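Local atomic coordinates of adhesion G-protein coupled receptor G6 (Danio rerio, PDB entry 6V55), a protein that probably acts as an adhesion receptor in myelination, joining a calcium-binding, multidomain extracellular region to G-protein signalling across the membrane. Residues A[140-146]-A[242-247]; A[541-545]-A[582-586]; A[548-554]-A[589-595]. All blocks are in the same frame, centred on the assembly; numbering follows the deposited sequence.

Interaction 1. Residues A[140-146]-A[242-247]; sequences IPVLTAF and TLQSGG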
loop_
_atom_site.group_PDB
_atom_site.type_symbol
_atom_site.label_atom_id
_atom_site.label_comp_id
_atom_site.label_asym_id
_atom_site.label_seq_id
_atom_site.Cartn_x
_atom_site.Cartn_y
_atom_site.Cartn_z
ATOM N N ILE A 140 32.208 19.969 -28.103
ATOM C CA ILE A 140 32.157 19.559 -29.502
ATOM C C ILE A 140 33.569 19.589 -30.072
ATOM O O ILE A 140 34.196 20.662 -30.113
ATOM C CB ILE A 140 31.210 20.450 -30.324
ATOM C CG1 ILE A 140 29.782 20.347 -29.789
ATOM C CG2 ILE A 140 31.243 20.051 -31.780
ATOM C CD1 ILE A 140 28.900 21.445 -30.302
ATOM N N PRO A 141 34.094 18.460 -30.549
ATOM C CA PRO A 141 35.481 18.403 -31.008
ATOM C C PRO A 141 35.681 19.110 -32.339
ATOM O O PRO A 141 34.770 19.697 -32.916
ATOM C CB PRO A 141 35.731 16.902 -31.164
ATOM C CG PRO A 141 34.391 16.327 -31.415
ATOM C CD PRO A 141 33.467 17.127 -30.558
ATOM N N VAL A 142 36.924 19.055 -32.801
ATOM C CA VAL A 142 37.254 19.420 -34.166
ATOM C C VAL A 142 36.660 18.378 -35.101
ATOM O O VAL A 142 36.820 17.172 -34.873
ATOM C CB VAL A 142 38.776 19.545 -34.308
ATOM C CG1 VAL A 142 39.215 19.471 -35.761
ATOM C CG2 VAL A 142 39.229 20.853 -33.646
ATOM N N LEU A 143 35.927 18.839 -36.125
ATOM C CA LEU A 143 35.228 17.973 -37.069
ATOM C C LEU A 143 35.810 18.149 -38.471
ATOM O O LEU A 143 35.870 19.269 -39.003
ATOM C CB LEU A 143 33.724 18.256 -37.065
ATOM C CG LEU A 143 32.938 17.864 -35.801
ATOM C CD1 LEU A 143 31.571 18.516 -35.788
ATOM C CD2 LEU A 143 32.806 16.348 -35.644
ATOM N N THR A 144 36.267 17.039 -39.047
ATOM C CA THR A 144 36.561 16.933 -40.469
ATOM C C THR A 144 35.627 15.954 -41.166
ATOM O O THR A 144 35.829 15.654 -42.351
ATOM C CB THR A 144 38.021 16.515 -40.686
ATOM O OG1 THR A 144 38.346 15.397 -39.849
ATOM C CG2 THR A 144 38.928 17.663 -40.353
ATOM N N ALA A 145 34.617 15.458 -40.445
ATOM C CA ALA A 145 33.574 14.544 -40.886
ATOM C C ALA A 145 32.493 14.484 -39.810
ATOM O O ALA A 145 32.791 14.561 -38.616
ATOM C CB ALA A 145 34.096 13.129 -41.167
ATOM N N PHE A 146 31.234 14.359 -40.239
ATOM C CA PHE A 146 30.121 14.233 -39.305
ATOM C C PHE A 146 28.967 13.477 -39.952
ATOM O O PHE A 146 28.803 13.486 -41.172
ATOM C CB PHE A 146 29.618 15.604 -38.770
ATOM C CG PHE A 146 29.090 16.581 -39.830
ATOM C CD1 PHE A 146 27.775 16.529 -40.307
ATOM C CD2 PHE A 146 29.872 17.642 -40.239
ATOM C CE1 PHE A 146 27.315 17.425 -41.252
ATOM C CE2 PHE A 146 29.391 18.564 -41.179
ATOM C CZ PHE A 146 28.123 18.444 -41.675
ATOM N N THR A 242 37.633 23.264 -41.960
ATOM C CA THR A 242 37.637 22.376 -40.813
ATOM C C THR A 242 36.751 23.014 -39.758
ATOM O O THR A 242 36.841 24.223 -39.523
ATOM C CB THR A 242 39.072 22.177 -40.288
ATOM O OG1 THR A 242 39.911 21.676 -41.343
ATOM C CG2 THR A 242 39.110 21.226 -39.100
ATOM N N LEU A 243 35.878 22.227 -39.147
ATOM C CA LEU A 243 35.020 22.765 -38.101
ATOM C C LEU A 243 35.792 22.757 -36.787
ATOM O O LEU A 243 36.199 21.691 -36.319
ATOM C CB LEU A 243 33.732 21.948 -38.011
ATOM C CG LEU A 243 32.980 21.732 -39.333
ATOM C CD1 LEU A 243 31.743 20.862 -39.141
ATOM C CD2 LEU A 243 32.613 23.064 -39.957
ATOM N N GLN A 244 36.012 23.934 -36.201
ATOM C CA GLN A 244 36.865 24.014 -35.027
ATOM C C GLN A 244 36.137 23.559 -33.763
ATOM O O GLN A 244 34.915 23.378 -33.735
ATOM C CB GLN A 244 37.388 25.433 -34.825
ATOM C CG GLN A 244 38.794 25.698 -35.393
ATOM C CD GLN A 244 39.899 24.821 -34.787
ATOM O OE1 GLN A 244 39.866 24.460 -33.603
ATOM N NE2 GLN A 244 40.904 24.495 -35.607
ATOM N N SER A 245 36.926 23.395 -32.701
ATOM C CA SER A 245 36.446 22.954 -31.401
ATOM C C SER A 245 35.601 24.026 -30.717
ATOM O O SER A 245 35.563 25.196 -31.127
ATOM C CB SER A 245 37.619 22.606 -30.487
ATOM O OG SER A 245 37.952 21.235 -30.567
ATOM N N GLY A 246 34.919 23.586 -29.656
ATOM C CA GLY A 246 34.381 24.458 -28.628
ATOM C C GLY A 246 33.281 25.400 -29.060
ATOM O O GLY A 246 33.216 26.533 -28.570
ATOM N N GLY A 247 32.423 24.973 -29.984
ATOM C CA GLY A 247 31.403 25.835 -30.525
ATOM C C GLY A 247 30.047 25.649 -29.855
ATOM O O GLY A 247 29.864 24.848 -28.940
#
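Leu143 and Leu243 meet across a single antiparallel bridge, a hydrogen-bonded pair: Leu143 N donates to Leu243 O at 2.9 Å, and Leu243 N returns the bond to Leu143 O at 3.0 Å. The two leucine side chains leave on the same buried face and cross obliquely, Leu143 CB lying 3.8 Å from Leu243 CB. With CG anti to the carbonyl carbon (chi1 -51°), Leu243 carries its CD1 methyl past Leu143 CB to 3.9 Å from Phe146 CE2. The leucine and the phenylalanine cross at about a right angle. Val142 works on the exposed face and splits its two methyls: Val142 CG1 meets Thr242 CG2 at 3.8 Å, while Val142 CG2 sits 3.4 Å from Ser245 OG. Thr144 lies alongside Thr242, pointing the same way, with their methyls in contact. Beyond the bridge, Gly246 N donates a hydrogen bond to Ile140 O at 3.0 Å, and the positive phi of Gly246 (66°) suits a glycine. Within a pentraxin-family domain, this contact joins the entry to strand 145-154, in the six-stranded sheet, with the loop that feeds strand 248-251 of the five-stranded sheet. Lys217, just past strand 209-216, bonds to Thr242 OG1 and to the Thr144 backbone, and Pro141 rests on the loops at Asp277 and Val296.

Interaction 2. Residues A[541-545]-A[582-586]; sequences VTKVM and TALKA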
loop_
_atom_site.group_PDB
_atom_site.type_symbol
_atom_site.label_atom_id
_atom_site.label_comp_id
_atom_site.label_asym_id
_atom_site.label_seq_id
_atom_site.Cartn_x
_atom_site.Cartn_y
_atom_site.Cartn_z
ATOM N N VAL A 541 -12.645 -14.819 26.219
ATOM C CA VAL A 541 -12.288 -15.504 27.455
ATOM C C VAL A 541 -13.286 -16.630 27.768
ATOM O O VAL A 541 -12.921 -17.646 28.383
ATOM C CB VAL A 541 -12.133 -14.419 28.547
ATOM C CG1 VAL A 541 -12.120 -14.948 29.926
ATOM C CG2 VAL A 541 -10.819 -13.673 28.322
ATOM N N THR A 542 -14.511 -16.549 27.245
ATOM C CA THR A 542 -15.412 -17.701 27.356
ATOM C C THR A 542 -14.971 -18.860 26.459
ATOM O O THR A 542 -14.901 -20.009 26.925
ATOM C CB THR A 542 -16.848 -17.275 27.066
ATOM O OG1 THR A 542 -17.278 -16.390 28.116
ATOM C CG2 THR A 542 -17.787 -18.470 27.028
ATOM N N LYS A 543 -14.583 -18.561 25.204
ATOM C CA LYS A 543 -14.069 -19.583 24.286
ATOM C C LYS A 543 -12.753 -20.213 24.765
ATOM O O LYS A 543 -12.564 -21.427 24.596
ATOM C CB LYS A 543 -13.887 -18.990 22.890
ATOM C CG LYS A 543 -13.626 -20.037 21.815
ATOM C CD LYS A 543 -14.717 -21.104 21.794
ATOM C CE LYS A 543 -15.993 -20.531 21.164
ATOM N NZ LYS A 543 -17.195 -21.414 21.271
ATOM N N VAL A 544 -11.866 -19.425 25.398
ATOM C CA VAL A 544 -10.647 -19.957 26.012
ATOM C C VAL A 544 -10.989 -20.913 27.153
ATOM O O VAL A 544 -10.354 -21.965 27.300
ATOM C CB VAL A 544 -9.744 -18.793 26.474
ATOM C CG1 VAL A 544 -8.665 -19.213 27.471
ATOM C CG2 VAL A 544 -9.086 -18.186 25.293
ATOM N N MET A 545 -12.062 -20.628 27.902
ATOM C CA MET A 545 -12.507 -21.550 28.948
ATOM C C MET A 545 -13.065 -22.850 28.369
ATOM O O MET A 545 -12.816 -23.930 28.921
ATOM C CB MET A 545 -13.556 -20.884 29.832
ATOM C CG MET A 545 -14.078 -21.756 30.983
ATOM S SD MET A 545 -12.763 -22.357 32.078
ATOM C CE MET A 545 -13.012 -21.095 33.287
ATOM N N THR A 582 -13.647 -15.782 34.707
ATOM C CA THR A 582 -13.462 -16.874 33.757
ATOM C C THR A 582 -11.993 -17.014 33.357
ATOM O O THR A 582 -11.459 -18.136 33.318
ATOM C CB THR A 582 -14.354 -16.630 32.542
ATOM O OG1 THR A 582 -15.733 -16.641 32.950
ATOM C CG2 THR A 582 -14.143 -17.667 31.484
ATOM N N ALA A 583 -11.314 -15.871 33.140
ATOM C CA ALA A 583 -9.893 -15.847 32.791
ATOM C C ALA A 583 -9.037 -16.429 33.895
ATOM O O ALA A 583 -8.139 -17.232 33.621
ATOM C CB ALA A 583 -9.437 -14.415 32.508
ATOM N N LEU A 584 -9.338 -16.064 35.145
ATOM C CA LEU A 584 -8.601 -16.596 36.282
ATOM C C LEU A 584 -8.845 -18.083 36.447
ATOM O O LEU A 584 -7.893 -18.842 36.655
ATOM C CB LEU A 584 -9.002 -15.871 37.555
ATOM C CG LEU A 584 -8.301 -14.529 37.709
ATOM C CD1 LEU A 584 -8.817 -13.854 39.000
ATOM C CD2 LEU A 584 -6.777 -14.669 37.672
ATOM N N LYS A 585 -10.099 -18.519 36.277
ATOM C CA LYS A 585 -10.424 -19.930 36.442
ATOM C C LYS A 585 -9.893 -20.768 35.282
ATOM O O LYS A 585 -9.487 -21.914 35.505
ATOM C CB LYS A 585 -11.940 -20.100 36.633
ATOM C CG LYS A 585 -12.454 -19.749 38.029
ATOM C CD LYS A 585 -13.966 -19.627 38.056
ATOM C CE LYS A 585 -14.538 -19.899 39.446
ATOM N NZ LYS A 585 -16.030 -20.040 39.436
ATOM N N ALA A 586 -9.796 -20.194 34.068
ATOM C CA ALA A 586 -9.242 -20.932 32.925
ATOM C C ALA A 586 -7.730 -21.100 32.995
ATOM O O ALA A 586 -7.210 -22.137 32.561
ATOM C CB ALA A 586 -9.581 -20.241 31.608
HETATM O O HOH W 1 -18.018 -17.649 30.511
#
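Met545 lays its thioether across the turn of helix formed by Thr582 and Ala586, and this is the tight part of the contact. CG stands anti to the backbone N (chi1 -179°), pushing the chain out to the opposing helix; a bend at chi2 (57°) and another at chi3 then bring the terminal methyl over the backbone. Met545 CE comes to 3.3 Å from Thr582 O, and Met545 SD lies 3.9 Å from Ala586 CB. The small alanine lets the sulfur come close. One turn back, Val541 and Thr582 slide past each other in opposite directions: Thr582 CG2 reaches Val541 O at 3.3 Å, while Val541 CG1 settles 3.4 Å from Ala583 N. No hydrogen bond joins the two segments directly. Their axes approach to 9.1 Å and run nearly parallel, 25° apart, as helices 534-550 and 573-593 pack in a helical bundle consistent with the helical subdomain of a GAIN domain. Helix 555-568 covers the inner side, with Val561, Ile564 and Ile565 against Val544 and Val568 against Val541. An alanine in place of Met545 lacks the thioether, which would probably open a gap beside Ala586 CB and uncover the Thr582 carbonyl. The outer edge is looser and wetter. There a water donates to Thr542 OG1 at 2.8 Å and has a weak contact with Thr582 OG1 at 3.5 Å; Thr542 OG1 also bonds back to Thr538 O. Lys585 touches Met545 CE through CB; beyond CG its chain is extended, and NZ makes a long, weak ion pair with Glu581.

Interaction 3. Residues A[548-554]-A[589-595]; sequences VNIAKIN and ELVQKIE. With NAG (2-acetamido-2-deoxy-beta-D-glucopyranose), chain G; NAG (2-acetamido-2-deoxy-beta-D-glucopyranose), chain L.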
loop_
_atom_site.group_PDB
_atom_site.type_symbol
_atom_site.label_atom_id
_atom_site.label_comp_id
_atom_site.label_asym_id
_atom_site.label_seq_id
_atom_site.Cartn_x
_atom_site.Cartn_y
_atom_site.Cartn_z
ATOM N N VAL A 548 -9.920 -24.772 27.162
ATOM C CA VAL A 548 -9.069 -25.366 28.191
ATOM C C VAL A 548 -9.781 -26.564 28.819
ATOM O O VAL A 548 -9.149 -27.574 29.145
ATOM C CB VAL A 548 -8.660 -24.275 29.205
ATOM C CG1 VAL A 548 -8.033 -24.843 30.473
ATOM C CG2 VAL A 548 -7.666 -23.337 28.570
ATOM N N ASN A 549 -11.115 -26.543 28.831
ATOM C CA ASN A 549 -11.887 -27.641 29.395
ATOM C C ASN A 549 -11.890 -28.881 28.515
ATOM O O ASN A 549 -11.676 -29.991 29.016
ATOM C CB ASN A 549 -13.306 -27.182 29.647
ATOM C CG ASN A 549 -13.476 -26.706 31.043
ATOM O OD1 ASN A 549 -13.124 -27.425 31.987
ATOM N ND2 ASN A 549 -13.950 -25.474 31.207
ATOM N N ILE A 550 -12.116 -28.736 27.213
ATOM C CA ILE A 550 -12.247 -29.948 26.414
ATOM C C ILE A 550 -10.905 -30.504 25.934
ATOM O O ILE A 550 -10.818 -31.710 25.666
ATOM C CB ILE A 550 -13.242 -29.731 25.253
ATOM C CG1 ILE A 550 -13.951 -31.050 24.910
ATOM C CG2 ILE A 550 -12.576 -29.140 24.033
ATOM C CD1 ILE A 550 -15.283 -30.873 24.191
ATOM N N ALA A 551 -9.841 -29.702 25.900
ATOM C CA ALA A 551 -8.624 -30.142 25.237
ATOM C C ALA A 551 -7.617 -30.695 26.234
ATOM O O ALA A 551 -7.636 -30.372 27.420
ATOM C CB ALA A 551 -7.989 -29.006 24.435
ATOM N N LYS A 552 -6.744 -31.564 25.735
ATOM C CA LYS A 552 -5.576 -31.996 26.483
ATOM C C LYS A 552 -4.455 -31.012 26.198
ATOM O O LYS A 552 -4.267 -30.591 25.054
ATOM C CB LYS A 552 -5.171 -33.422 26.097
ATOM C CG LYS A 552 -6.342 -34.424 26.093
ATOM C CD LYS A 552 -5.892 -35.864 26.411
ATOM C CE LYS A 552 -6.750 -36.517 27.523
ATOM N NZ LYS A 552 -6.548 -35.955 28.911
ATOM N N ILE A 553 -3.721 -30.634 27.240
ATOM C CA ILE A 553 -2.851 -29.462 27.198
ATOM C C ILE A 553 -1.392 -29.890 27.271
ATOM O O ILE A 553 -0.959 -30.447 28.285
ATOM C CB ILE A 553 -3.168 -28.493 28.344
ATOM C CG1 ILE A 553 -4.675 -28.202 28.431
ATOM C CG2 ILE A 553 -2.342 -27.261 28.180
ATOM C CD1 ILE A 553 -5.205 -27.441 27.308
ATOM N N ASN A 554 -0.627 -29.620 26.208
ATOM C CA ASN A 554 0.828 -29.631 26.289
ATOM C C ASN A 554 1.325 -28.184 26.235
ATOM O O ASN A 554 0.521 -27.232 26.301
ATOM C CB ASN A 554 1.489 -30.512 25.208
ATOM C CG ASN A 554 0.828 -30.419 23.850
ATOM O OD1 ASN A 554 0.323 -29.367 23.458
ATOM N ND2 ASN A 554 0.844 -31.544 23.110
ATOM N N GLU A 589 -7.104 -23.947 35.664
ATOM C CA GLU A 589 -7.312 -25.312 35.214
ATOM C C GLU A 589 -6.337 -25.720 34.133
ATOM O O GLU A 589 -6.087 -26.921 33.994
ATOM C CB GLU A 589 -8.732 -25.496 34.698
ATOM C CG GLU A 589 -9.259 -26.894 34.931
ATOM C CD GLU A 589 -10.174 -27.306 33.834
ATOM O OE1 GLU A 589 -10.566 -26.400 33.057
ATOM O OE2 GLU A 589 -10.511 -28.512 33.763
ATOM N N LEU A 590 -5.817 -24.752 33.359
ATOM C CA LEU A 590 -4.743 -25.015 32.397
ATOM C C LEU A 590 -3.511 -25.561 33.096
ATOM O O LEU A 590 -2.913 -26.540 32.637
ATOM C CB LEU A 590 -4.402 -23.730 31.638
ATOM C CG LEU A 590 -3.192 -23.660 30.721
ATOM C CD1 LEU A 590 -3.660 -23.985 29.345
ATOM C CD2 LEU A 590 -2.597 -22.264 30.689
ATOM N N VAL A 591 -3.191 -25.001 34.267
ATOM C CA VAL A 591 -2.038 -25.417 35.048
ATOM C C VAL A 591 -2.264 -26.799 35.672
ATOM O O VAL A 591 -1.320 -27.594 35.805
ATOM C CB VAL A 591 -1.742 -24.291 36.072
ATOM C CG1 VAL A 591 -0.678 -24.661 37.040
ATOM C CG2 VAL A 591 -1.248 -23.068 35.319
ATOM N N GLN A 592 -3.505 -27.134 36.013
ATOM C CA GLN A 592 -3.789 -28.472 36.528
ATOM C C GLN A 592 -3.640 -29.539 35.449
ATOM O O GLN A 592 -3.189 -30.650 35.740
ATOM C CB GLN A 592 -5.203 -28.522 37.105
ATOM C CG GLN A 592 -5.436 -27.581 38.273
ATOM C CD GLN A 592 -4.670 -27.997 39.509
ATOM O OE1 GLN A 592 -4.461 -29.195 39.753
ATOM N NE2 GLN A 592 -4.234 -27.011 40.298
ATOM N N LYS A 593 -3.942 -29.201 34.200
ATOM C CA LYS A 593 -4.084 -30.180 33.137
ATOM C C LYS A 593 -2.865 -30.293 32.254
ATOM O O LYS A 593 -2.887 -31.096 31.311
ATOM C CB LYS A 593 -5.266 -29.823 32.234
ATOM C CG LYS A 593 -6.608 -29.960 32.880
ATOM C CD LYS A 593 -7.547 -30.726 32.012
ATOM C CE LYS A 593 -7.695 -30.078 30.683
ATOM N NZ LYS A 593 -9.132 -29.991 30.362
ATOM N N ILE A 594 -1.847 -29.472 32.470
ATOM C CA ILE A 594 -0.757 -29.398 31.506
ATOM C C ILE A 594 0.110 -30.647 31.635
ATOM O O ILE A 594 0.374 -31.130 32.745
ATOM C CB ILE A 594 0.043 -28.091 31.671
ATOM C CG1 ILE A 594 1.175 -28.035 30.686
ATOM C CG2 ILE A 594 0.645 -27.905 33.049
ATOM C CD1 ILE A 594 1.509 -26.697 30.399
ATOM N N GLU A 595 0.417 -31.264 30.493
ATOM C CA GLU A 595 1.322 -32.400 30.432
ATOM C C GLU A 595 2.712 -31.887 30.075
ATOM O O GLU A 595 2.860 -31.117 29.123
ATOM C CB GLU A 595 0.828 -33.422 29.407
ATOM C CG GLU A 595 -0.490 -34.118 29.774
ATOM C CD GLU A 595 -1.450 -34.248 28.586
ATOM O OE1 GLU A 595 -2.653 -33.919 28.747
ATOM O OE2 GLU A 595 -1.002 -34.662 27.488
HETATM C C1 NAG G . 0.247 -31.754 21.792
HETATM C C2 NAG G . 1.242 -32.238 20.703
HETATM C C3 NAG G . 0.500 -32.753 19.453
HETATM C C4 NAG G . -0.587 -33.761 19.806
HETATM C C5 NAG G . -1.550 -33.153 20.822
HETATM C C6 NAG G . -2.619 -34.123 21.281
HETATM C C7 NAG G . 3.386 -31.041 20.843
HETATM C C8 NAG G . 4.194 -29.887 20.327
HETATM N N2 NAG G . 2.159 -31.171 20.330
HETATM O O3 NAG G . 1.432 -33.375 18.571
HETATM O O4 NAG G . -1.299 -34.147 18.632
HETATM O O5 NAG G . -0.809 -32.765 21.989
HETATM O O6 NAG G . -3.051 -33.872 22.612
HETATM O O7 NAG G . 3.821 -31.817 21.692
HETATM C C1 NAG L . -10.488 -30.604 39.436
HETATM C C2 NAG L . -10.463 -31.158 38.004
HETATM C C3 NAG L . -11.540 -30.472 37.161
HETATM C C4 NAG L . -12.916 -30.631 37.807
HETATM C C5 NAG L . -12.902 -30.149 39.265
HETATM C C6 NAG L . -14.189 -30.462 39.999
HETATM C C7 NAG L . -8.551 -31.950 36.681
HETATM C C8 NAG L . -7.184 -31.619 36.169
HETATM N N2 NAG L . -9.148 -30.996 37.403
HETATM O O3 NAG L . -11.542 -31.018 35.844
HETATM O O4 NAG L . -13.885 -29.885 37.078
HETATM O O5 NAG L . -11.835 -30.776 40.008
HETATM O O6 NAG L . -13.983 -30.592 41.401
HETATM O O7 NAG L . -9.091 -33.033 36.448
HETATM O O HOH W 2 -4.734 -32.954 29.649
#
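Lys593 sends its ammonium group to the C-terminal end of helix 534-550, where NZ donates to Val548 O at 2.7 Å, in the carbonyl plane. A weak second bond runs from Lys593 NZ to Ala551 O at 3.3 Å, so one lysine spans the point where the chain leaves the helix. Bends at chi2, chi3 and chi4 fold the side chain into this position. Further on, Glu595 N bonds to Ile553 O at 2.7 Å, nearly straight at 170°. The apolar shell lies beside these polar links. Val548 directs CG1 at the backbone of Leu590, 3.6 Å from its N, and Leu590 turns CD1 onto Ile553 CG2 at 3.7 Å; both pairs of side chains cross at about a right angle. A water gathers Lys593 O and Glu595 OE1, donating to both, with a weak bond from Ile553 N.

Further out, helix 555-568 backs the apolar shell: Val561 meets Val548, Val562 meets Leu590, and Ala558 meets Ile553 and Ile594. Gln514 accepts from Lys552 N, and Arg671 donates to Ile594 O, tying both chain exits to the surrounding fold. Glu589 OE2 stands 4.0 Å from Lys593 NZ, a long salt bridge, and takes a weak bond from O3 of the sugar near Asn704. Asn554, at the N-cap position of helix 555-568, carries the other sugar through ND2.

The last carbonyls of a helix have no following turn to supply amide N-H donors, and Lys593 NZ serves Val548 O instead. Its positive charge would probably be favoured by the negative end of the helix dipole and by Glu589.

How the interactions relate
From the N terminus, interaction 1 comes first: it closes a loop of 95 residues, about half of them strand, within the pentraxin-family domain, and is complete before either other contact opens. Interactions 2 and 3 lie on the opposite side of the chain's centre from interaction 1, the nearest atoms of each about 78 Å from those of interaction 1. Interaction 3 opens at 548-554 while interaction 2 is still open, and interaction 2 closes at 582-586 before interaction 3 closes at 589-595, so they cross. Both join helix 534-550 to helix 573-593 over the intervening helix 555-568, and they touch where Ala586 O meets Val548 CG1, making one continuous seam from mid-helix to the chain exits.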